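Local structure of ABC transporter substrate-binding protein (Staphylococcus aureus subsp. aureus NCTC 8325, 3UN6) at residues Y291-I294 and T295-K299; T92-E95 and L96-S100; Y146-H149 and Y150-E154. The protein binds zinc and is probably the substrate-capturing component of an ABC-type import system, built on the periplasmic-binding-protein fold, though its natural ligand is not established. All blocks are in the same frame, centred on the assembly; numbering follows the deposited sequence.

Interaction 1 (Y291-I294 and T295-K299); sequences YQEI and TTLVK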
ATOM      1  N   TYR A 291      -2.730  -5.467 -13.036  1.00 25.96           N
ATOM      2  CA  TYR A 291      -3.280  -6.538 -12.202  1.00 26.03           C
ATOM      3  C   TYR A 291      -2.679  -7.898 -12.615  1.00 27.09           C
ATOM      4  O   TYR A 291      -2.324  -8.745 -11.772  1.00 25.04           O
ATOM      5  CB  TYR A 291      -4.816  -6.568 -12.280  1.00 26.12           C
ATOM      6  CG  TYR A 291      -5.405  -7.631 -11.406  1.00 25.94           C
ATOM      7  CD1 TYR A 291      -5.829  -8.850 -11.924  1.00 23.52           C
ATOM      8  CD2 TYR A 291      -5.501  -7.434 -10.033  1.00 29.10           C
ATOM      9  CE1 TYR A 291      -6.358  -9.853 -11.075  1.00 21.66           C
ATOM     10  CE2 TYR A 291      -5.998  -8.406  -9.211  1.00 26.91           C
ATOM     11  CZ  TYR A 291      -6.431  -9.614  -9.733  1.00 25.59           C
ATOM     12  OH  TYR A 291      -6.942 -10.561  -8.868  1.00 26.53           O
ATOM     13  N   GLN A 292      -2.549  -8.097 -13.918  1.00 27.11           N
ATOM     14  CA  GLN A 292      -2.020  -9.332 -14.424  1.00 28.43           C
ATOM     15  C   GLN A 292      -0.570  -9.541 -13.970  1.00 28.18           C
ATOM     16  O   GLN A 292      -0.143 -10.680 -13.740  1.00 28.72           O
ATOM     17  CB  GLN A 292      -2.133  -9.368 -15.949  1.00 29.04           C
ATOM     18  CG  GLN A 292      -1.850 -10.752 -16.517  1.00 35.95           C
ATOM     19  CD  GLN A 292      -2.994 -11.760 -16.297  1.00 39.32           C
ATOM     20  OE1 GLN A 292      -2.962 -12.559 -15.366  1.00 42.09           O
ATOM     21  NE2 GLN A 292      -3.994 -11.716 -17.158  1.00 35.68           N
ATOM     22  N   GLU A 293       0.194  -8.454 -13.843  1.00 27.55           N
ATOM     23  CA  GLU A 293       1.581  -8.560 -13.365  1.00 28.10           C
ATOM     24  C   GLU A 293       1.614  -9.129 -11.949  1.00 25.56           C
ATOM     25  O   GLU A 293       2.470  -9.963 -11.625  1.00 24.55           O
ATOM     26  CB  GLU A 293       2.275  -7.193 -13.359  1.00 28.27           C
ATOM     27  CG  GLU A 293       3.744  -7.236 -12.945  1.00 34.94           C
ATOM     28  CD  GLU A 293       4.441  -5.871 -13.080  1.00 41.34           C
ATOM     29  OE1 GLU A 293       3.958  -4.869 -12.492  1.00 42.39           O
ATOM     30  OE2 GLU A 293       5.483  -5.818 -13.772  1.00 40.74           O
ATOM     31  N   ILE A 294       0.715  -8.647 -11.089  1.00 24.41           N
ATOM     32  CA  ILE A 294       0.643  -9.152  -9.695  1.00 23.73           C
ATOM     33  C   ILE A 294       0.190 -10.608  -9.655  1.00 24.93           C
ATOM     34  O   ILE A 294       0.766 -11.421  -8.916  1.00 27.62           O
ATOM     35  CB  ILE A 294      -0.265  -8.286  -8.785  1.00 22.98           C
ATOM     36  CG1 ILE A 294       0.305  -6.852  -8.687  1.00 24.17           C
ATOM     37  CG2 ILE A 294      -0.409  -8.939  -7.336  1.00 20.95           C
ATOM     38  CD1 ILE A 294       1.777  -6.798  -8.223  1.00 20.99           C
ATOM     39  N   THR A 295      -0.807 -10.959 -10.465  1.00 25.52           N
ATOM     40  CA  THR A 295      -1.277 -12.357 -10.492  1.00 26.33           C
ATOM     41  C   THR A 295      -0.159 -13.302 -10.915  1.00 26.52           C
ATOM     42  O   THR A 295       0.008 -14.376 -10.335  1.00 26.66           O
ATOM     43  CB  THR A 295      -2.551 -12.573 -11.375  1.00 27.07           C
ATOM     44  OG1 THR A 295      -2.285 -12.250 -12.740  1.00 33.36           O
ATOM     45  CG2 THR A 295      -3.732 -11.713 -10.870  1.00 23.97           C
ATOM     46  N   THR A 296       0.620 -12.880 -11.910  1.00 27.30           N
ATOM     47  CA  THR A 296       1.723 -13.668 -12.426  1.00 27.69           C
ATOM     48  C   THR A 296       2.740 -13.960 -11.337  1.00 27.05           C
ATOM     49  O   THR A 296       3.175 -15.104 -11.156  1.00 27.15           O
ATOM     50  CB  THR A 296       2.432 -12.923 -13.575  1.00 27.64           C
ATOM     51  OG1 THR A 296       1.600 -12.947 -14.735  1.00 27.03           O
ATOM     52  CG2 THR A 296       3.760 -13.569 -13.888  1.00 28.30           C
ATOM     53  N   LEU A 297       3.106 -12.915 -10.611  1.00 26.30           N
ATOM     54  CA  LEU A 297       4.090 -13.009  -9.550  1.00 26.01           C
ATOM     55  C   LEU A 297       3.593 -13.849  -8.346  1.00 26.51           C
ATOM     56  O   LEU A 297       4.346 -14.619  -7.788  1.00 26.87           O
ATOM     57  CB  LEU A 297       4.519 -11.599  -9.109  1.00 25.09           C
ATOM     58  CG  LEU A 297       5.234 -10.710 -10.145  1.00 27.20           C
ATOM     59  CD1 LEU A 297       5.491  -9.331  -9.552  1.00 22.54           C
ATOM     60  CD2 LEU A 297       6.568 -11.336 -10.634  1.00 27.40           C
ATOM     61  N   VAL A 298       2.330 -13.689  -7.964  1.00 26.34           N
ATOM     62  CA  VAL A 298       1.716 -14.477  -6.878  1.00 25.60           C
ATOM     63  C   VAL A 298       1.692 -15.959  -7.274  1.00 27.85           C
ATOM     64  O   VAL A 298       2.007 -16.843  -6.465  1.00 29.62           O
ATOM     65  CB  VAL A 298       0.263 -13.992  -6.619  1.00 24.44           C
ATOM     66  CG1 VAL A 298      -0.551 -15.031  -5.846  1.00 26.80           C
ATOM     67  CG2 VAL A 298       0.257 -12.596  -5.942  1.00 21.81           C
ATOM     68  N   LYS A 299       1.350 -16.227  -8.532  1.00 27.70           N
ATOM     69  CA  LYS A 299       1.281 -17.606  -9.056  1.00 30.16           C
ATOM     70  C   LYS A 299       2.700 -18.190  -9.107  1.00 30.50           C
ATOM     71  O   LYS A 299       2.955 -19.331  -8.697  1.00 30.83           O
ATOM     72  CB  LYS A 299       0.710 -17.604 -10.494  1.00 30.30           C
ATOM     73  CG  LYS A 299      -0.368 -18.612 -10.789  1.00 34.73           C
ATOM     74  CD  LYS A 299      -0.091 -19.984 -10.304  1.00 39.19           C
ATOM     75  CE  LYS A 299      -1.182 -20.897 -10.784  1.00 41.03           C
ATOM     76  NZ  LYS A 299      -1.042 -22.215 -10.194  1.00 46.84           N
TER
HETATM   77  O   HOH W   1      -1.160 -14.025 -14.620  1.00 28.00           O

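Interaction 2 (T92-E95 and L96-S100); sequences TLIE and LAMKS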
ATOM      1  N   THR A  92      -5.592  -1.156   1.287  1.00 22.19           N
ATOM      2  CA  THR A  92      -4.917  -2.376   1.746  1.00 22.14           C
ATOM      3  C   THR A  92      -4.006  -3.015   0.712  1.00 20.75           C
ATOM      4  O   THR A  92      -4.098  -2.737  -0.487  1.00 20.07           O
ATOM      5  CB  THR A  92      -5.996  -3.429   2.231  1.00 22.77           C
ATOM      6  OG1 THR A  92      -5.372  -4.539   2.910  1.00 28.04           O
ATOM      7  CG2 THR A  92      -6.810  -3.951   1.067  1.00 21.84           C
ATOM      8  N   LEU A  93      -3.107  -3.864   1.188  1.00 20.08           N
ATOM      9  CA  LEU A  93      -2.200  -4.602   0.310  1.00 20.96           C
ATOM     10  C   LEU A  93      -3.055  -5.404  -0.697  1.00 21.02           C
ATOM     11  O   LEU A  93      -4.005  -6.104  -0.307  1.00 20.91           O
ATOM     12  CB  LEU A  93      -1.342  -5.568   1.113  1.00 21.91           C
ATOM     13  CG  LEU A  93      -0.498  -4.944   2.227  1.00 23.30           C
ATOM     14  CD1 LEU A  93       0.188  -6.072   2.980  1.00 20.24           C
ATOM     15  CD2 LEU A  93       0.503  -3.917   1.666  1.00 20.25           C
ATOM     16  N   ILE A  94      -2.718  -5.299  -1.983  1.00 20.90           N
ATOM     17  CA  ILE A  94      -3.523  -5.952  -3.016  1.00 20.31           C
ATOM     18  C   ILE A  94      -3.475  -7.478  -2.919  1.00 21.18           C
ATOM     19  O   ILE A  94      -4.481  -8.137  -3.166  1.00 20.05           O
ATOM     20  CB  ILE A  94      -3.182  -5.410  -4.465  1.00 20.88           C
ATOM     21  CG1 ILE A  94      -4.222  -5.901  -5.478  1.00 21.47           C
ATOM     22  CG2 ILE A  94      -1.744  -5.769  -4.887  1.00 19.51           C
ATOM     23  CD1 ILE A  94      -3.943  -5.464  -6.944  1.00 22.32           C
ATOM     24  N   GLU A  95      -2.323  -8.038  -2.516  1.00 21.43           N
ATOM     25  CA  GLU A  95      -2.172  -9.492  -2.443  1.00 23.04           C
ATOM     26  C   GLU A  95      -2.968 -10.036  -1.286  1.00 22.42           C
ATOM     27  O   GLU A  95      -3.550 -11.095  -1.394  1.00 22.72           O
ATOM     28  CB  GLU A  95      -0.694  -9.939  -2.313  1.00 22.54           C
ATOM     29  CG  GLU A  95       0.225  -9.622  -3.547  1.00 25.05           C
ATOM     30  CD  GLU A  95       0.770  -8.185  -3.595  1.00 24.38           C
ATOM     31  OE1 GLU A  95       0.448  -7.364  -2.698  1.00 22.89           O
ATOM     32  OE2 GLU A  95       1.555  -7.876  -4.527  1.00 21.89           O
ATOM     33  N   LEU A  96      -2.977  -9.288  -0.182  1.00 23.61           N
ATOM     34  CA  LEU A  96      -3.700  -9.642   1.054  1.00 24.29           C
ATOM     35  C   LEU A  96      -5.198  -9.677   0.785  1.00 23.90           C
ATOM     36  O   LEU A  96      -5.909 -10.602   1.209  1.00 24.88           O
ATOM     37  CB  LEU A  96      -3.366  -8.623   2.152  1.00 24.40           C
ATOM     38  CG  LEU A  96      -3.926  -8.859   3.553  1.00 27.98           C
ATOM     39  CD1 LEU A  96      -3.619 -10.278   4.066  1.00 25.94           C
ATOM     40  CD2 LEU A  96      -3.392  -7.768   4.520  1.00 27.43           C
ATOM     41  N   ALA A  97      -5.668  -8.646   0.090  1.00 23.48           N
ATOM     42  CA  ALA A  97      -7.066  -8.552  -0.343  1.00 23.42           C
ATOM     43  C   ALA A  97      -7.421  -9.691  -1.350  1.00 22.90           C
ATOM     44  O   ALA A  97      -8.490 -10.272  -1.289  1.00 22.08           O
ATOM     45  CB  ALA A  97      -7.321  -7.169  -0.956  1.00 21.33           C
HETATM   46  N   MSE A  98      -6.508 -10.008  -2.264  1.00 24.77           N
HETATM   47  CA  MSE A  98      -6.716 -11.108  -3.230  1.00 24.28           C
HETATM   48  C   MSE A  98      -6.843 -12.471  -2.521  1.00 24.73           C
HETATM   49  O   MSE A  98      -7.667 -13.296  -2.881  1.00 25.59           O
HETATM   50  CB  MSE A  98      -5.544 -11.172  -4.218  1.00 26.32           C
HETATM   51  CG  MSE A  98      -5.537 -10.067  -5.261  1.00 25.66           C
HETATM   52 SE   MSE A  98      -3.800  -9.796  -6.139  1.00 27.86          SE
HETATM   53  CE  MSE A  98      -3.649 -11.545  -6.967  1.00 24.30           C
ATOM     54  N   LYS A  99      -5.997 -12.702  -1.522  1.00 23.99           N
ATOM     55  CA  LYS A  99      -6.021 -13.938  -0.751  1.00 25.76           C
ATOM     56  C   LYS A  99      -7.337 -14.039   0.006  1.00 25.03           C
ATOM     57  O   LYS A  99      -7.990 -15.069  -0.023  1.00 26.03           O
ATOM     58  CB  LYS A  99      -4.847 -13.972   0.230  1.00 26.45           C
ATOM     59  CG  LYS A  99      -4.871 -15.121   1.208  1.00 29.42           C
ATOM     60  CD  LYS A  99      -4.751 -16.454   0.522  1.00 29.74           C
ATOM     61  CE  LYS A  99      -4.760 -17.577   1.556  1.00 32.36           C
ATOM     62  NZ  LYS A  99      -4.784 -18.933   0.945  1.00 30.95           N
ATOM     63  N   SER A 100      -7.720 -12.957   0.671  1.00 25.01           N
ATOM     64  CA  SER A 100      -8.972 -12.900   1.394  1.00 26.52           C
ATOM     65  C   SER A 100     -10.108 -13.197   0.402  1.00 27.38           C
ATOM     66  O   SER A 100     -11.020 -13.970   0.689  1.00 25.13           O
ATOM     67  CB  SER A 100      -9.135 -11.535   2.053  1.00 27.44           C
ATOM     68  OG  SER A 100     -10.280 -11.528   2.890  1.00 33.58           O
TER

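Interaction 3 (Y146-H149 and Y150-E154); sequences YSTH and YLLLE. With PO4 (phosphate ion), chain E.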
ATOM      1  N   TYR A 146       1.760 -11.773   2.198  1.00 24.98           N
ATOM      2  CA  TYR A 146       1.058 -11.470   0.949  1.00 25.40           C
ATOM      3  C   TYR A 146       1.208  -9.995   0.709  1.00 25.07           C
ATOM      4  O   TYR A 146       0.328  -9.191   1.055  1.00 26.37           O
ATOM      5  CB  TYR A 146      -0.413 -11.910   1.014  1.00 25.07           C
ATOM      6  CG  TYR A 146      -0.552 -13.367   1.446  1.00 28.90           C
ATOM      7  CD1 TYR A 146       0.103 -14.377   0.749  1.00 30.20           C
ATOM      8  CD2 TYR A 146      -1.359 -13.731   2.522  1.00 32.05           C
ATOM      9  CE1 TYR A 146      -0.010 -15.712   1.138  1.00 32.38           C
ATOM     10  CE2 TYR A 146      -1.470 -15.060   2.917  1.00 30.15           C
ATOM     11  CZ  TYR A 146      -0.798 -16.041   2.211  1.00 30.71           C
ATOM     12  OH  TYR A 146      -0.897 -17.361   2.586  1.00 37.39           O
ATOM     13  N   SER A 147       2.341  -9.629   0.122  1.00 23.58           N
ATOM     14  CA  SER A 147       2.640  -8.239  -0.123  1.00 23.35           C
ATOM     15  C   SER A 147       3.530  -8.074  -1.326  1.00 22.05           C
ATOM     16  O   SER A 147       4.249  -8.981  -1.684  1.00 23.90           O
ATOM     17  CB  SER A 147       3.322  -7.617   1.096  1.00 24.01           C
ATOM     18  OG  SER A 147       4.622  -8.166   1.361  1.00 21.69           O
ATOM     19  N   THR A 148       3.435  -6.912  -1.955  1.00 21.05           N
ATOM     20  CA  THR A 148       4.306  -6.532  -3.064  1.00 20.97           C
ATOM     21  C   THR A 148       5.764  -6.432  -2.566  1.00 21.02           C
ATOM     22  O   THR A 148       6.700  -6.591  -3.320  1.00 22.28           O
ATOM     23  CB  THR A 148       3.819  -5.201  -3.653  1.00 21.20           C
ATOM     24  OG1 THR A 148       2.555  -5.424  -4.272  1.00 22.87           O
ATOM     25  CG2 THR A 148       4.809  -4.590  -4.712  1.00 21.93           C
ATOM     26  N   HIS A 149       5.922  -6.176  -1.278  1.00 20.59           N
ATOM     27  CA  HIS A 149       7.237  -6.079  -0.639  1.00 22.43           C
ATOM     28  C   HIS A 149       7.972  -7.396  -0.720  1.00 21.49           C
ATOM     29  O   HIS A 149       9.147  -7.417  -1.079  1.00 21.96           O
ATOM     30  CB  HIS A 149       7.049  -5.601   0.799  1.00 22.24           C
ATOM     31  CG  HIS A 149       6.196  -4.387   0.876  1.00 24.21           C
ATOM     32  ND1 HIS A 149       4.829  -4.456   1.080  1.00 23.57           N
ATOM     33  CD2 HIS A 149       6.484  -3.082   0.652  1.00 22.19           C
ATOM     34  CE1 HIS A 149       4.327  -3.236   1.031  1.00 26.24           C
ATOM     35  NE2 HIS A 149       5.308  -2.383   0.778  1.00 21.78           N
ATOM     36  N   TYR A 150       7.287  -8.502  -0.411  1.00 21.86           N
ATOM     37  CA  TYR A 150       7.867  -9.839  -0.581  1.00 21.63           C
ATOM     38  C   TYR A 150       8.295 -10.044  -2.049  1.00 22.68           C
ATOM     39  O   TYR A 150       9.380 -10.545  -2.322  1.00 23.08           O
ATOM     40  CB  TYR A 150       6.855 -10.932  -0.206  1.00 21.83           C
ATOM     41  CG  TYR A 150       7.279 -12.341  -0.578  1.00 21.34           C
ATOM     42  CD1 TYR A 150       6.773 -12.982  -1.706  1.00 26.76           C
ATOM     43  CD2 TYR A 150       8.229 -13.020   0.187  1.00 27.16           C
ATOM     44  CE1 TYR A 150       7.179 -14.280  -2.034  1.00 28.31           C
ATOM     45  CE2 TYR A 150       8.623 -14.283  -0.129  1.00 28.20           C
ATOM     46  CZ  TYR A 150       8.109 -14.914  -1.236  1.00 26.31           C
ATOM     47  OH  TYR A 150       8.544 -16.180  -1.505  1.00 29.41           O
ATOM     48  N   LEU A 151       7.432  -9.662  -2.976  1.00 22.17           N
ATOM     49  CA  LEU A 151       7.724  -9.824  -4.398  1.00 24.12           C
ATOM     50  C   LEU A 151       8.908  -8.974  -4.842  1.00 24.11           C
ATOM     51  O   LEU A 151       9.745  -9.425  -5.610  1.00 25.74           O
ATOM     52  CB  LEU A 151       6.488  -9.482  -5.253  1.00 24.48           C
ATOM     53  CG  LEU A 151       5.241 -10.315  -4.913  1.00 26.65           C
ATOM     54  CD1 LEU A 151       4.032  -9.821  -5.732  1.00 30.43           C
ATOM     55  CD2 LEU A 151       5.479 -11.813  -5.130  1.00 24.50           C
ATOM     56  N   LEU A 152       8.974  -7.737  -4.363  1.00 23.66           N
ATOM     57  CA  LEU A 152      10.075  -6.840  -4.708  1.00 23.23           C
ATOM     58  C   LEU A 152      11.399  -7.422  -4.241  1.00 22.86           C
ATOM     59  O   LEU A 152      12.399  -7.432  -4.982  1.00 22.89           O
ATOM     60  CB  LEU A 152       9.859  -5.455  -4.085  1.00 22.22           C
ATOM     61  CG  LEU A 152       8.843  -4.519  -4.741  1.00 24.70           C
ATOM     62  CD1 LEU A 152       8.466  -3.370  -3.799  1.00 23.22           C
ATOM     63  CD2 LEU A 152       9.397  -3.993  -6.068  1.00 22.06           C
ATOM     64  N   LEU A 153      11.399  -7.935  -3.014  1.00 21.65           N
ATOM     65  CA  LEU A 153      12.605  -8.497  -2.446  1.00 21.85           C
ATOM     66  C   LEU A 153      13.061  -9.745  -3.168  1.00 23.27           C
ATOM     67  O   LEU A 153      14.256  -9.916  -3.402  1.00 23.85           O
ATOM     68  CB  LEU A 153      12.443  -8.727  -0.949  1.00 22.00           C
ATOM     69  CG  LEU A 153      12.602  -7.500  -0.052  1.00 20.11           C
ATOM     70  CD1 LEU A 153      12.035  -7.849   1.391  1.00 19.75           C
ATOM     71  CD2 LEU A 153      14.049  -7.096   0.013  1.00 25.33           C
ATOM     72  N   GLU A 154      12.118 -10.605  -3.541  1.00 23.36           N
ATOM     73  CA  GLU A 154      12.453 -11.804  -4.291  1.00 24.43           C
ATOM     74  C   GLU A 154      12.972 -11.468  -5.683  1.00 24.83           C
ATOM     75  O   GLU A 154      13.823 -12.175  -6.227  1.00 24.60           O
ATOM     76  CB  GLU A 154      11.241 -12.741  -4.382  1.00 24.96           C
ATOM     77  CG  GLU A 154      11.032 -13.526  -3.130  1.00 26.71           C
ATOM     78  CD  GLU A 154      12.127 -14.527  -2.913  1.00 30.23           C
ATOM     79  OE1 GLU A 154      12.145 -15.542  -3.638  1.00 34.08           O
ATOM     80  OE2 GLU A 154      12.958 -14.330  -2.010  1.00 31.11           O
TER
HETATM   81  P   PO4 E 328      -2.471 -19.277   4.849  0.50 37.71           P
HETATM   82  O1  PO4 E 328      -2.141 -19.876   6.190  0.50 39.28           O
HETATM   83  O2  PO4 E 328      -1.764 -17.953   4.703  0.50 38.68           O
HETATM   84  O3  PO4 E 328      -1.997 -20.214   3.759  0.50 38.88           O
HETATM   85  O4  PO4 E 328      -3.952 -19.042   4.703  0.50 36.77           O

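Interaction 1 (Y291-I294 and T295-K299)
Tyr291 and Thr295 meet one turn apart on the alpha-helix 288-300, where side chains spaced three and four residues apart pack over an unbroken ladder of i to i+4 backbone bonds. In that ladder Thr295 N donates to Tyr291 O at 3.0 Å, Thr296 N to Gln292 O at 3.0 Å, Leu297 N to Glu293 O at 3.2 Å and Val298 N to Ile294 O at 2.9 Å.

The polar contacts gather on the outer side of the helix round Gln292 and the two threonines. With chi1 at 62°, Thr295 OG1 is folded in over its own main chain and turned back toward Gln292, 2.8 Å from Gln292 O and 2.7 Å from Gln292 OE1; which of the two takes its proton is not settled. The side chain of Gln292 bends at chi2 (75°), carrying the amide forward along the helix toward Thr295, so that OE1 reaches this hydroxyl. Thr296 OG1 also lies close to Gln292 O, so one carbonyl oxygen has the Thr296 amide and two hydroxyls around it. A water stands beside Thr296 OG1, but its approach to Gln292 OE1 is implausibly short, and a bridge between the two side chains is doubtful.

Apolar contacts occupy the buried side. Ile294 CG2 lies obliquely against Val298 CG2 at 4.0 Å, and both side chains continue onto Glu95 of helix 94-102; Tyr291 and Ile294 also touch Met98 there. The phenol oxygen of Tyr291 is held by the carbonyl oxygen of Pro307. Its ring crosses Thr295 at about a right angle, and the methyl CG2 of Thr295 comes within 3.2 Å of Tyr291 CE1.

Interaction 2 (T92-E95 and L96-S100)
Leu93 and Ala97 open the first turn of helix 94-102, at the point where strand 89-93 runs directly into it, a strand-to-helix junction with Leu93 as N-cap residue. The backbone bonds come in sequence: Ala97 N to Leu93 O (3.1 Å), Met98 N to Ile94 O (2.9 Å) and Lys99 N to Glu95 O (2.9 Å).

The side-chain contacts are mostly apolar. Leu93 and Leu96 touch through their CB atoms at 3.8 Å, and the methyl CG2 of Thr92 reaches Ala97 CB at the same distance. Met98, present as selenomethionine, sets its SE 4.0 Å from Ile94 CG1; the bend at chi3 (62°) carries CE away from that branch. Phe312 covers Ile94, Ala97 and Met98 from helix 309-312, while Trp75 and Met79 pack against the strand end.

Polar groups find their partners beyond this turn: the carboxylate of Glu95 turns to Thr148 of helix 148-159, and Lys99 NZ bonds to Gln102 OE1. Thr92 OG1, 4.1 Å from Leu96 CD2, is buried without a polar partner, so the threonine serves this junction through its methyl group while its hydroxyl is left unsatisfied.

Interaction 3 (Y146-H149 and Y150-E154)
The backbone passes from an extended Ser147 into helix 148-159, whose first i to i+4 bonds here are Leu152 N to Thr148 O at 2.8 Å and Leu153 N to His149 O at 3.0 Å. Ser147 is the N-cap: OG accepts from Tyr150 N at 3.2 Å along a fairly straight N-H line (162°). A chi1 of 66° swings OG over the backbone, where it faces that amide, and the same hydroxyl is bonded to the carbonyl oxygen of His144. This capped turn starts the helix of a beta-alpha-beta unit formed by strand 138-142, helix 148-159 and strand 167-171. Thr148, the first helical residue, sets CG2 on Leu152 a turn later, 4.0 Å from CD1, while its OG1 is hydrogen-bonded to Tyr219 O. The imidazole of His149 meets Ser147 CB at its edge, in plane, and its NE2 is bonded to Asn118 OD1. One face of the Tyr150 ring carries Glu154 CG, 3.7 Å above the plane and offset toward the rim. Ahead of the helix, Tyr146 OH lies 2.4 Å from O2 of a phosphate ion, probably from the crystallisation liquor, too short to be taken at face value as an ordinary hydrogen bond. That O2 sits at the ring edge, near its plane; Arg145 NH2 also bonds the ion.

How the interactions relate
The three contacts converge on Glu95. Interaction 2 meets interaction 3 through Glu95 OE2, 2.7 Å from Thr148 OG1, a probable hydrogen bond joining helices 94-102 and 148-159. Interaction 1 covers the same carboxylate with Ile294 CG2, 3.6 Å from Glu95 OE2, and also packs on Met98; Leu297 CB touches Leu151 CD1 at 3.8 Å. Helix 288-300 thus packs against both other helices. The zinc site of His46, Cys220 and Cys221 lies nearest interactions 2 and 3: the side chains of Leu93 and His149 are each about 4 Å from a zinc ion, whereas that of Ile294 is about 10 Å away.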